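Local coordinates for malonyl CoA-acyl carrier protein transacylase (Burkholderia pseudomallei 1710b, PDB 3EZO) that probably transfers the malonyl group from malonyl-CoA to holo-acyl carrier protein, releasing CoA, as expected of a FabD-family transacylase, at residues V32-E37 with Y80-Q85. Numbering follows the deposited sequence.
Sequences VAVVRE and YRAWQQ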
ATOM      1  N   VAL A  32     -15.748  19.282   1.771  1.00 15.72           N
ATOM      2  CA  VAL A  32     -15.245  19.108   3.144  1.00 14.86           C
ATOM      3  C   VAL A  32     -13.964  19.902   3.206  1.00 14.48           C
ATOM      4  O   VAL A  32     -13.022  19.649   2.440  1.00 14.45           O
ATOM      5  CB  VAL A  32     -15.055  17.632   3.469  1.00 15.26           C
ATOM      6  CG1 VAL A  32     -14.248  17.424   4.745  1.00 15.72           C
ATOM      7  CG2 VAL A  32     -16.428  16.934   3.531  1.00 14.32           C
ATOM      8  N   ALA A  33     -13.958  20.906   4.082  1.00 13.90           N
ATOM      9  CA  ALA A  33     -12.905  21.909   4.144  1.00 14.26           C
ATOM     10  C   ALA A  33     -11.508  21.248   4.295  1.00 13.79           C
ATOM     11  O   ALA A  33     -10.567  21.631   3.595  1.00 13.89           O
ATOM     12  CB  ALA A  33     -13.170  22.880   5.327  1.00 14.47           C
ATOM     13  N   VAL A  34     -11.363  20.251   5.171  1.00 13.48           N
ATOM     14  CA  VAL A  34     -10.013  19.644   5.321  1.00 13.60           C
ATOM     15  C   VAL A  34      -9.547  18.880   4.101  1.00 11.97           C
ATOM     16  O   VAL A  34      -8.356  18.753   3.897  1.00 11.29           O
ATOM     17  CB  VAL A  34      -9.791  18.635   6.542  1.00 14.53           C
ATOM     18  CG1 VAL A  34      -9.547  19.397   7.798  1.00 15.82           C
ATOM     19  CG2 VAL A  34     -10.856  17.574   6.621  1.00 12.10           C
ATOM     20  N   VAL A  35     -10.473  18.331   3.331  1.00 12.27           N
ATOM     21  CA  VAL A  35     -10.109  17.632   2.092  1.00 11.08           C
ATOM     22  C   VAL A  35      -9.594  18.655   1.107  1.00 12.39           C
ATOM     23  O   VAL A  35      -8.515  18.495   0.523  1.00 12.28           O
ATOM     24  CB  VAL A  35     -11.271  16.816   1.559  1.00 11.09           C
ATOM     25  CG1 VAL A  35     -10.916  16.207   0.214  1.00 10.58           C
ATOM     26  CG2 VAL A  35     -11.641  15.725   2.610  1.00 10.03           C
ATOM     27  N   ARG A  36     -10.306  19.772   0.983  1.00 11.78           N
ATOM     28  CA  ARG A  36      -9.801  20.863   0.160  1.00 11.75           C
ATOM     29  C   ARG A  36      -8.394  21.342   0.561  1.00 12.35           C
ATOM     30  O   ARG A  36      -7.559  21.603  -0.301  1.00 12.82           O
ATOM     31  CB  ARG A  36     -10.774  22.059   0.207  1.00 12.10           C
ATOM     32  CG  ARG A  36     -12.153  21.763  -0.412  1.00 12.85           C
ATOM     33  CD  ARG A  36     -12.863  23.113  -0.631  1.00 14.47           C
ATOM     34  NE  ARG A  36     -14.214  22.990  -1.129  1.00 12.22           N
ATOM     35  CZ  ARG A  36     -14.925  23.995  -1.652  1.00 14.90           C
ATOM     36  NH1 ARG A  36     -14.420  25.208  -1.731  1.00 16.19           N
ATOM     37  NH2 ARG A  36     -16.160  23.781  -2.086  1.00 16.08           N
ATOM     38  N   GLU A  37      -8.135  21.471   1.862  1.00 11.82           N
ATOM     39  CA  GLU A  37      -6.862  21.966   2.335  1.00 11.93           C
ATOM     40  C   GLU A  37      -5.755  20.936   2.106  1.00 11.29           C
ATOM     41  O   GLU A  37      -4.625  21.307   1.851  1.00 11.56           O
ATOM     42  CB  GLU A  37      -6.945  22.346   3.814  1.00 12.61           C
ATOM     43  CG  GLU A  37      -7.940  23.476   4.124  1.00 17.82           C
ATOM     44  CD  GLU A  37      -8.090  23.785   5.632  1.00 24.38           C
ATOM     45  OE1 GLU A  37      -8.575  22.946   6.489  1.00 29.40           O
ATOM     46  OE2 GLU A  37      -7.687  24.893   5.945  1.00 27.18           O
ATOM     47  N   TYR A  80      -8.335  10.529   6.266  1.00 12.46           N
ATOM     48  CA  TYR A  80      -7.954  10.489   7.679  1.00 12.62           C
ATOM     49  C   TYR A  80      -8.206  11.824   8.337  1.00 12.47           C
ATOM     50  O   TYR A  80      -8.746  11.868   9.442  1.00 11.98           O
ATOM     51  CB  TYR A  80      -6.491  10.039   7.890  1.00 12.46           C
ATOM     52  CG  TYR A  80      -6.151   9.818   9.368  1.00 14.56           C
ATOM     53  CD1 TYR A  80      -6.625   8.714  10.030  1.00 16.46           C
ATOM     54  CD2 TYR A  80      -5.423  10.750  10.093  1.00 16.83           C
ATOM     55  CE1 TYR A  80      -6.355   8.497  11.363  1.00 18.58           C
ATOM     56  CE2 TYR A  80      -5.145  10.554  11.447  1.00 17.90           C
ATOM     57  CZ  TYR A  80      -5.629   9.428  12.070  1.00 19.98           C
ATOM     58  OH  TYR A  80      -5.392   9.182  13.402  1.00 23.83           O
ATOM     59  N   ARG A  81      -7.795  12.910   7.670  1.00 12.01           N
ATOM     60  CA  ARG A  81      -8.029  14.246   8.179  1.00 12.34           C
ATOM     61  C   ARG A  81      -9.560  14.539   8.294  1.00 12.19           C
ATOM     62  O   ARG A  81      -9.983  15.174   9.244  1.00 12.65           O
ATOM     63  CB  ARG A  81      -7.284  15.305   7.329  1.00 12.79           C
ATOM     64  CG  ARG A  81      -5.797  15.479   7.650  1.00 12.91           C
ATOM     65  CD  ARG A  81      -5.146  16.501   6.771  1.00 12.83           C
ATOM     66  NE  ARG A  81      -3.798  16.921   7.173  1.00 11.82           N
ATOM     67  CZ  ARG A  81      -2.989  17.645   6.402  1.00 15.39           C
ATOM     68  NH1 ARG A  81      -3.361  17.982   5.179  1.00 18.15           N
ATOM     69  NH2 ARG A  81      -1.784  18.013   6.799  1.00 14.84           N
ATOM     70  N   ALA A  82     -10.379  14.059   7.361  1.00 12.43           N
ATOM     71  CA  ALA A  82     -11.869  14.200   7.449  1.00 12.13           C
ATOM     72  C   ALA A  82     -12.433  13.449   8.648  1.00 13.14           C
ATOM     73  O   ALA A  82     -13.390  13.895   9.320  1.00 12.45           O
ATOM     74  CB  ALA A  82     -12.520  13.684   6.194  1.00 11.83           C
ATOM     75  N   TRP A  83     -11.884  12.264   8.893  1.00 12.94           N
ATOM     76  CA  TRP A  83     -12.269  11.483  10.063  1.00 13.41           C
ATOM     77  C   TRP A  83     -12.043  12.320  11.334  1.00 14.22           C
ATOM     78  O   TRP A  83     -12.921  12.428  12.166  1.00 14.55           O
ATOM     79  CB  TRP A  83     -11.509  10.156  10.087  1.00 12.98           C
ATOM     80  CG  TRP A  83     -11.626   9.357  11.345  1.00 11.07           C
ATOM     81  CD1 TRP A  83     -10.770   9.366  12.375  1.00 10.81           C
ATOM     82  CD2 TRP A  83     -12.645   8.412  11.674  1.00 10.15           C
ATOM     83  NE1 TRP A  83     -11.164   8.471  13.338  1.00 13.26           N
ATOM     84  CE2 TRP A  83     -12.326   7.878  12.931  1.00 11.61           C
ATOM     85  CE3 TRP A  83     -13.804   7.978  11.035  1.00 10.92           C
ATOM     86  CZ2 TRP A  83     -13.108   6.927  13.557  1.00 11.73           C
ATOM     87  CZ3 TRP A  83     -14.585   7.040  11.647  1.00 13.77           C
ATOM     88  CH2 TRP A  83     -14.234   6.513  12.911  1.00 13.11           C
ATOM     89  N   GLN A  84     -10.879  12.945  11.451  1.00 15.64           N
ATOM     90  CA  GLN A  84     -10.555  13.795  12.608  1.00 16.22           C
ATOM     91  C   GLN A  84     -11.460  15.026  12.738  1.00 17.37           C
ATOM     92  O   GLN A  84     -11.908  15.309  13.866  1.00 17.03           O
ATOM     93  CB  GLN A  84      -9.102  14.282  12.563  1.00 15.99           C
ATOM     94  CG  GLN A  84      -8.049  13.195  12.761  1.00 16.24           C
ATOM     95  CD  GLN A  84      -6.648  13.727  12.508  1.00 17.71           C
ATOM     96  OE1 GLN A  84      -6.342  14.146  11.400  1.00 17.68           O
ATOM     97  NE2 GLN A  84      -5.788  13.713  13.535  1.00 17.09           N
ATOM     98  N   GLN A  85     -11.636  15.758  11.615  1.00 17.31           N
ATOM     99  CA  GLN A  85     -12.501  16.945  11.506  1.00 17.92           C
ATOM    100  C   GLN A  85     -13.913  16.612  11.977  1.00 17.22           C
ATOM    101  O   GLN A  85     -14.566  17.460  12.579  1.00 17.42           O
ATOM    102  CB  GLN A  85     -12.505  17.598  10.070  1.00 17.94           C
ATOM    103  CG  GLN A  85     -13.219  19.060   9.953  1.00 20.70           C
ATOM    104  CD  GLN A  85     -13.685  19.519   8.499  1.00 24.81           C
ATOM    105  OE1 GLN A  85     -12.987  19.360   7.523  1.00 21.51           O
ATOM    106  NE2 GLN A  85     -14.864  20.150   8.418  1.00 30.17           N
TER
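Two helices of the acyl transferase domain pack nearly antiparallel here: the first turn of helix 33-46 runs against the last turns of helix 65-85, with an angle of 148° between their directions and axes 8.7 Å apart at closest approach. The backbones come nearest at V34 and A82, CA to CA 6.1 Å, where A82 presents only a methyl group. V32 and V34 point toward the second helix, and V35 reaches the alanine with its CG2. V34 CG2, lodged in the crowded position between its own backbone N and carbonyl carbon (chi1 -81°), lies 3.6 Å from A82 CA and also touches the backbone O of R81. V35 CG2 stands 4.2 Å from A82 CB, and V32 CG1 rests loosely on the same methyl. This is the close-packed apolar part of the contact: V35 and A82 are both buried, V35 packing also on F29 and A82 on L309 of helix 306-314.

The outer side faces solvent and has a single short polar grip. R81 covers one flank with its aliphatic stem, R81 CB lying 4.2 Å from V34 CB, but its guanidinium passes on to a hydrogen bond with T38 through NH1 and a salt bridge with E41 through NH2, about one and two turns beyond V34 on helix 33-46. One turn on from R81, exposed Q85, with CG anti to its backbone N and the chain extended beyond, reaches across the helix start and slides past V34. V32 occupies the N-cap position, so the first-turn amide of V34 has no preceding helical carbonyl to bond, and the glutamine amide takes that place from the other helix. Q85 OE1 also stands only 2.9 Å from V34 CG2, a tight approach for a methyl and an oxygen. The bond itself lies in the carbonyl plane of Q85: V34 N donates to OE1 at 3.0 Å, with an N-H...O angle of 151°.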